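Local coordinates for protein proline dehydrogenase (Bradyrhizobium japonicum USDA 110, PDB 3HAZ) that probably oxidises proline to glutamate in two steps, pairing an FAD-dependent proline dehydrogenase with an NAD-dependent aldehyde dehydrogenase in one chain, at residues V783-R788 against N945-V950; N939-R944 against G952-G957. One frame throughout, in Å; residues are numbered along the deposited sequence.

Contact 1 (V783-R788 against N945-V950); sequences VTSAFR and NMIGAV. With SO4 (sulfate ion), chain E.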
loop_
_atom_site.group_PDB
_atom_site.type_symbol
_atom_site.label_atom_id
_atom_site.label_comp_id
_atom_site.label_asym_id
_atom_site.label_seq_id
_atom_site.Cartn_x
_atom_site.Cartn_y
_atom_site.Cartn_z
ATOM N N VAL A 783 46.858 -7.795 19.406
ATOM C CA VAL A 783 47.521 -9.076 19.174
ATOM C C VAL A 783 46.994 -9.732 17.893
ATOM O O VAL A 783 47.766 -10.217 17.072
ATOM C CB VAL A 783 47.379 -10.022 20.392
ATOM C CG1 VAL A 783 47.690 -11.458 20.001
ATOM C CG2 VAL A 783 48.303 -9.566 21.520
ATOM N N THR A 784 45.678 -9.718 17.725
ATOM C CA THR A 784 45.039 -10.265 16.531
ATOM C C THR A 784 45.447 -9.510 15.268
ATOM O O THR A 784 45.919 -10.102 14.295
ATOM C CB THR A 784 43.504 -10.217 16.654
ATOM O OG1 THR A 784 43.079 -11.153 17.649
ATOM C CG2 THR A 784 42.860 -10.575 15.329
ATOM N N SER A 785 45.264 -8.195 15.294
ATOM C CA SER A 785 45.542 -7.351 14.137
ATOM C C SER A 785 47.001 -7.389 13.670
ATOM O O SER A 785 47.275 -7.284 12.475
ATOM C CB SER A 785 45.125 -5.902 14.424
ATOM O OG SER A 785 43.748 -5.828 14.754
ATOM N N ALA A 786 47.941 -7.530 14.598
ATOM C CA ALA A 786 49.355 -7.429 14.229
ATOM C C ALA A 786 50.051 -8.772 14.000
ATOM O O ALA A 786 51.014 -8.864 13.216
ATOM C CB ALA A 786 50.112 -6.613 15.274
ATOM N N PHE A 787 49.576 -9.811 14.678
ATOM C CA PHE A 787 50.308 -11.078 14.716
ATOM C C PHE A 787 49.568 -12.253 14.083
ATOM O O PHE A 787 50.191 -13.242 13.705
ATOM C CB PHE A 787 50.719 -11.425 16.156
ATOM C CG PHE A 787 51.479 -10.335 16.845
ATOM C CD1 PHE A 787 52.506 -9.670 16.190
ATOM C CD2 PHE A 787 51.177 -9.975 18.153
ATOM C CE1 PHE A 787 53.217 -8.660 16.823
ATOM C CE2 PHE A 787 51.886 -8.966 18.792
ATOM C CZ PHE A 787 52.912 -8.309 18.119
ATOM N N ARG A 788 48.245 -12.144 13.970
ATOM C CA ARG A 788 47.447 -13.150 13.265
ATOM C C ARG A 788 47.976 -13.340 11.849
ATOM O O ARG A 788 48.318 -12.370 11.174
ATOM C CB ARG A 788 45.976 -12.731 13.217
ATOM C CG ARG A 788 45.101 -13.550 12.281
ATOM C CD ARG A 788 44.569 -14.798 12.955
ATOM N NE ARG A 788 43.888 -14.484 14.208
ATOM C CZ ARG A 788 42.568 -14.409 14.349
ATOM N NH1 ARG A 788 41.773 -14.636 13.311
ATOM N NH2 ARG A 788 42.043 -14.116 15.534
ATOM N N ASN A 945 39.068 -5.543 16.281
ATOM C CA ASN A 945 40.296 -5.731 15.518
ATOM C C ASN A 945 40.177 -5.154 14.096
ATOM O O ASN A 945 39.080 -4.814 13.645
ATOM C CB ASN A 945 40.713 -7.200 15.502
ATOM C CG ASN A 945 39.861 -8.033 14.578
ATOM O OD1 ASN A 945 39.539 -7.614 13.471
ATOM N ND2 ASN A 945 39.493 -9.224 15.027
ATOM N N MET A 946 41.308 -5.033 13.405
ATOM C CA MET A 946 41.358 -4.349 12.109
ATOM C C MET A 946 41.363 -5.296 10.903
ATOM O O MET A 946 41.590 -4.863 9.777
ATOM C CB MET A 946 42.603 -3.453 12.039
ATOM C CG MET A 946 42.615 -2.305 13.037
ATOM S SD MET A 946 44.278 -1.699 13.428
ATOM C CE MET A 946 44.894 -1.278 11.794
ATOM N N ILE A 947 41.118 -6.581 11.131
ATOM C CA ILE A 947 41.313 -7.572 10.085
ATOM C C ILE A 947 40.058 -8.388 9.755
ATOM O O ILE A 947 39.058 -8.336 10.463
ATOM C CB ILE A 947 42.446 -8.544 10.457
ATOM C CG1 ILE A 947 42.032 -9.408 11.649
ATOM C CG2 ILE A 947 43.742 -7.782 10.754
ATOM C CD1 ILE A 947 42.988 -10.555 11.918
ATOM N N GLY A 948 40.127 -9.138 8.661
ATOM C CA GLY A 948 39.075 -10.072 8.296
ATOM C C GLY A 948 37.827 -9.425 7.720
ATOM O O GLY A 948 36.712 -9.846 8.026
ATOM N N ALA A 949 38.018 -8.406 6.886
ATOM C CA ALA A 949 36.909 -7.740 6.221
ATOM C C ALA A 949 35.981 -8.776 5.597
ATOM O O ALA A 949 36.438 -9.734 4.973
ATOM C CB ALA A 949 37.420 -6.778 5.165
ATOM N N VAL A 950 34.678 -8.590 5.787
ATOM C CA VAL A 950 33.691 -9.540 5.300
ATOM C C VAL A 950 33.048 -9.024 4.013
ATOM O O VAL A 950 32.583 -7.886 3.958
ATOM C CB VAL A 950 32.609 -9.813 6.355
ATOM C CG1 VAL A 950 31.508 -10.692 5.770
ATOM C CG2 VAL A 950 33.231 -10.471 7.595
HETATM S S SO4 E . 41.876 -8.891 5.724
HETATM O O1 SO4 E . 40.970 -7.777 6.008
HETATM O O2 SO4 E . 42.845 -8.470 4.713
HETATM O O3 SO4 E . 42.596 -9.293 6.928
HETATM O O4 SO4 E . 41.095 -10.030 5.249
#
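The last turn of helix 775-787 meets an irregular loop, and the backbones come nearest at Ser785 and Met946, whose CA atoms are 5.5 Å apart. This lies in the aldehyde dehydrogenase fold, where the loop that follows strand 939-942 folds over the end of the helix. An Asx turn shapes the loop. Asn945 OD1 accepts the backbone N-H of Ile947 at 3.0 Å, with the donor 37° above the carbonyl plane. The Asn945 side chain takes the crowded position, with CG between the backbone N and the carbonyl carbon (chi1 75°).

One hydrogen bond joins the two segments. Met946 N donates to Ser785 OG at 2.9 Å, nearly straight at 167°. Ser785 OG sits anti to the carbonyl carbon, and it also hydrogen-bonds Asp781 O one helical turn back. The hydroxyl therefore links the helix backbone to the loop backbone. Asn945 CB packs against the same oxygen.

The other contacts between the segments are van der Waals packing, mostly by methyls. Thr784 keeps OG1 beside its backbone N, hydrogen-bonded to Asp780 O, which turns CG2 to the loop. Thr784 CG2 meets Asn945 ND2 at 3.6 Å. Ile947 also has CG1 in the crowded position. This puts CG2 anti to the carbonyl carbon and over Ser785 CA, while CD1 reaches between Thr784 and Arg788. Arg788 crosses Ile947 at about a right angle and touches it with its aliphatic part, CG to CD1, at 3.7 Å. Further along the loop, Gly948 N and Ala949 N donate to a sulfate, probably from the crystallisation liquor, which Ser795 and Arg793 also hold. The side chain of Ile947 is about 8 Å from that of Cys794, the predicted catalytic cysteine. Packing is tightest where Thr784 CG2 meets Ile947 CD1, at 3.4 Å.

Contact 2 (N939-R944 against G952-G957); sequences NIYVNR and GVQPFG. With NAD (nicotinamide-adenine-dinucleotide), chain D.
Asn939 reads the backbone of the facing loop with both ends of its amide. Asn939 OD1 accepts from Gly957 N at 3.0 Å, in the plane of its own carbonyl. Asn939 ND2 donates to Pro955 O at 3.0 Å, from above the plane of that carbonyl. Two bonds thus fix the rotation of the amide. Phe956 lies between these two backbone partners and crosses Asn939 at about a right angle, with CD1 3.6 Å from OD1. The far edge of its ring meets the nicotinamide carboxamide, CE2 to NAD O7N, at 3.3 Å. Tyr941 OH packs on Gln954 CB. Arg944 NH2 and Gln954 NE2 come tip to tip at 3.8 Å, unbonded, with planes 79° apart. A water accepts from Arg944 NH2 and donates to Gln954 OE1.

Further out, Lys967 NZ hydrogen-bonds Pro955 O and Gly957 O, and Gln954 OE1 accepts from Val950 N. In the second subunit, Glu641 salt-bridges Arg944 and Asn643 bonds Gln954 NE2, and strand 939-942, outermost within its chain, pairs in parallel with a strand there. A sheet continued across subunits is characteristic of aldehyde dehydrogenases; here the loop beside it brings Phe956 to the nicotinamide end of the NAD pocket.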
loop_
_atom_site.group_PDB
_atom_site.type_symbol
_atom_site.label_atom_id
_atom_site.label_comp_id
_atom_site.label_asym_id
_atom_site.label_seq_id
_atom_site.Cartn_x
_atom_site.Cartn_y
_atom_site.Cartn_z
ATOM N N ASN A 939 39.369 1.765 5.379
ATOM C CA ASN A 939 38.620 0.955 6.331
ATOM C C ASN A 939 38.979 1.344 7.756
ATOM O O ASN A 939 40.134 1.213 8.179
ATOM C CB ASN A 939 38.879 -0.540 6.100
ATOM C CG ASN A 939 38.183 -1.071 4.848
ATOM O OD1 ASN A 939 38.686 -0.933 3.734
ATOM N ND2 ASN A 939 37.026 -1.696 5.036
ATOM N N ILE A 940 37.986 1.854 8.477
ATOM C CA ILE A 940 38.158 2.266 9.867
ATOM C C ILE A 940 37.397 1.292 10.762
ATOM O O ILE A 940 36.212 1.018 10.547
ATOM C CB ILE A 940 37.682 3.724 10.072
ATOM C CG1 ILE A 940 38.484 4.661 9.155
ATOM C CG2 ILE A 940 37.799 4.157 11.537
ATOM C CD1 ILE A 940 38.076 6.112 9.246
ATOM N N TYR A 941 38.102 0.732 11.735
ATOM C CA TYR A 941 37.514 -0.221 12.666
ATOM C C TYR A 941 37.548 0.357 14.082
ATOM O O TYR A 941 38.611 0.730 14.590
ATOM C CB TYR A 941 38.288 -1.535 12.636
ATOM C CG TYR A 941 38.165 -2.326 11.348
ATOM C CD1 TYR A 941 39.165 -2.284 10.380
ATOM C CD2 TYR A 941 37.059 -3.140 11.118
ATOM C CE1 TYR A 941 39.065 -3.028 9.212
ATOM C CE2 TYR A 941 36.945 -3.882 9.954
ATOM C CZ TYR A 941 37.946 -3.825 9.001
ATOM O OH TYR A 941 37.817 -4.569 7.842
ATOM N N VAL A 942 36.385 0.421 14.712
ATOM C CA VAL A 942 36.256 1.052 16.016
ATOM C C VAL A 942 35.954 0.027 17.105
ATOM O O VAL A 942 34.946 -0.678 17.044
ATOM C CB VAL A 942 35.153 2.129 15.994
ATOM C CG1 VAL A 942 35.026 2.815 17.368
ATOM C CG2 VAL A 942 35.451 3.146 14.902
ATOM N N ASN A 943 36.843 -0.059 18.089
ATOM C CA ASN A 943 36.620 -0.920 19.244
ATOM C C ASN A 943 36.514 -2.392 18.861
ATOM O O ASN A 943 35.779 -3.155 19.483
ATOM C CB ASN A 943 35.380 -0.459 20.026
ATOM C CG ASN A 943 35.605 0.871 20.745
ATOM O OD1 ASN A 943 36.746 1.268 20.991
ATOM N ND2 ASN A 943 34.516 1.565 21.079
ATOM N N ARG A 944 37.258 -2.772 17.826
ATOM C CA ARG A 944 37.405 -4.167 17.417
ATOM C C ARG A 944 38.726 -4.321 16.664
ATOM O O ARG A 944 39.435 -3.341 16.427
ATOM C CB ARG A 944 36.234 -4.617 16.533
ATOM C CG ARG A 944 35.993 -3.736 15.303
ATOM C CD ARG A 944 35.336 -4.536 14.183
ATOM N NE ARG A 944 36.306 -5.415 13.532
ATOM C CZ ARG A 944 36.022 -6.258 12.544
ATOM N NH1 ARG A 944 36.987 -7.006 12.017
ATOM N NH2 ARG A 944 34.777 -6.358 12.086
ATOM N N GLY A 952 30.742 -7.824 1.258
ATOM C CA GLY A 952 29.412 -7.250 1.292
ATOM C C GLY A 952 29.093 -6.570 2.610
ATOM O O GLY A 952 28.044 -5.942 2.749
ATOM N N VAL A 953 29.994 -6.694 3.580
ATOM C CA VAL A 953 29.788 -6.098 4.900
ATOM C C VAL A 953 30.809 -4.989 5.143
ATOM O O VAL A 953 30.443 -3.854 5.439
ATOM C CB VAL A 953 29.884 -7.162 6.005
ATOM C CG1 VAL A 953 29.719 -6.527 7.396
ATOM C CG2 VAL A 953 28.841 -8.252 5.766
ATOM N N GLN A 954 32.090 -5.326 5.019
ATOM C CA GLN A 954 33.145 -4.317 4.989
ATOM C C GLN A 954 33.791 -4.275 3.606
ATOM O O GLN A 954 34.802 -4.945 3.372
ATOM C CB GLN A 954 34.220 -4.578 6.055
ATOM C CG GLN A 954 33.718 -4.437 7.490
ATOM C CD GLN A 954 33.407 -5.769 8.135
ATOM O OE1 GLN A 954 33.973 -6.796 7.757
ATOM N NE2 GLN A 954 32.517 -5.760 9.131
ATOM N N PRO A 955 33.199 -3.507 2.676
ATOM C CA PRO A 955 33.889 -3.305 1.392
ATOM C C PRO A 955 35.302 -2.865 1.714
ATOM O O PRO A 955 35.490 -1.938 2.504
ATOM C CB PRO A 955 33.095 -2.169 0.745
ATOM C CG PRO A 955 31.697 -2.350 1.298
ATOM C CD PRO A 955 31.895 -2.819 2.725
ATOM N N PHE A 956 36.281 -3.553 1.146
ATOM C CA PHE A 956 37.647 -3.410 1.594
ATOM C C PHE A 956 38.552 -2.803 0.526
ATOM O O PHE A 956 38.484 -3.176 -0.641
ATOM C CB PHE A 956 38.187 -4.768 2.048
ATOM C CG PHE A 956 39.589 -4.702 2.569
ATOM C CD1 PHE A 956 39.833 -4.383 3.897
ATOM C CD2 PHE A 956 40.668 -4.942 1.731
ATOM C CE1 PHE A 956 41.127 -4.305 4.383
ATOM C CE2 PHE A 956 41.969 -4.873 2.215
ATOM C CZ PHE A 956 42.195 -4.555 3.541
ATOM N N GLY A 957 39.408 -1.873 0.937
ATOM C CA GLY A 957 40.342 -1.244 0.022
ATOM C C GLY A 957 40.635 0.190 0.412
ATOM O O GLY A 957 39.770 0.897 0.933
HETATM P PA NAD D . 54.106 -8.339 -5.113
HETATM O O1A NAD D . 54.125 -6.785 -5.640
HETATM O O2A NAD D . 55.457 -8.733 -4.679
HETATM O O5B NAD D . 53.613 -9.293 -6.391
HETATM C C5B NAD D . 52.279 -9.782 -6.411
HETATM C C4B NAD D . 51.883 -10.276 -7.811
HETATM O O4B NAD D . 52.343 -9.427 -8.931
HETATM C C3B NAD D . 52.462 -11.693 -8.217
HETATM O O3B NAD D . 51.614 -12.670 -8.738
HETATM C C2B NAD D . 53.735 -11.294 -8.957
HETATM O O2B NAD D . 54.538 -12.283 -9.563
HETATM C C1B NAD D . 53.224 -10.178 -9.761
HETATM N N9A NAD D . 54.314 -9.319 -10.247
HETATM C C8A NAD D . 55.536 -9.134 -9.684
HETATM N N7A NAD D . 56.257 -8.211 -10.496
HETATM C C5A NAD D . 55.426 -7.839 -11.577
HETATM C C6A NAD D . 55.624 -6.980 -12.653
HETATM N N6A NAD D . 56.888 -6.276 -12.789
HETATM N N1A NAD D . 54.638 -6.797 -13.569
HETATM C C2A NAD D . 53.435 -7.470 -13.433
HETATM N N3A NAD D . 53.238 -8.316 -12.376
HETATM C C4A NAD D . 54.238 -8.501 -11.445
HETATM O O3 NAD D . 52.987 -8.532 -3.878
HETATM P PN NAD D . 53.052 -9.894 -2.910
HETATM O O1N NAD D . 54.606 -10.085 -2.341
HETATM O O2N NAD D . 52.645 -11.071 -3.680
HETATM O O5D NAD D . 52.020 -9.716 -1.611
HETATM C C5D NAD D . 52.337 -8.788 -0.582
HETATM C C4D NAD D . 51.797 -7.371 -0.869
HETATM O O4D NAD D . 50.436 -7.287 -1.479
HETATM C C3D NAD D . 51.776 -6.269 0.276
HETATM O O3D NAD D . 52.474 -5.062 0.084
HETATM C C2D NAD D . 50.261 -6.218 0.571
HETATM O O2D NAD D . 49.728 -5.316 1.521
HETATM C C1D NAD D . 49.698 -6.300 -0.789
HETATM N N1N NAD D . 48.299 -6.737 -0.682
HETATM C C2N NAD D . 47.279 -5.769 -0.629
HETATM C C3N NAD D . 45.888 -6.195 -0.505
HETATM C C7N NAD D . 44.772 -5.137 -0.458
HETATM O O7N NAD D . 43.649 -5.477 -0.570
HETATM N N7N NAD D . 45.107 -3.728 -0.418
HETATM C C4N NAD D . 45.559 -7.640 -0.429
HETATM C C5N NAD D . 46.573 -8.599 -0.486
HETATM C C6N NAD D . 47.984 -8.171 -0.614
HETATM O O HOH W 1 34.962 -8.475 10.033
#

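The two contacts interlock along the chain, since 945-950 falls between 939-944 and 952-957. Contact 1 is partly buried and ties the loop to a helix within one subunit. Contact 2 is buried, ties the same loop back to the strand that is outermost within its chain, and borders the second subunit. Their chemistry differs accordingly. In contact 1 a single hydrogen bond is accompanied by methyl packing. In contact 2 a paired amide grip is backed by charged and polar partners across the interface. They meet directly: Ala949 CB packs against Tyr941 OH and Phe956 CD1. Both lie near the predicted catalytic Cys794, but it is Phe956 of contact 2 that touches the bound NAD.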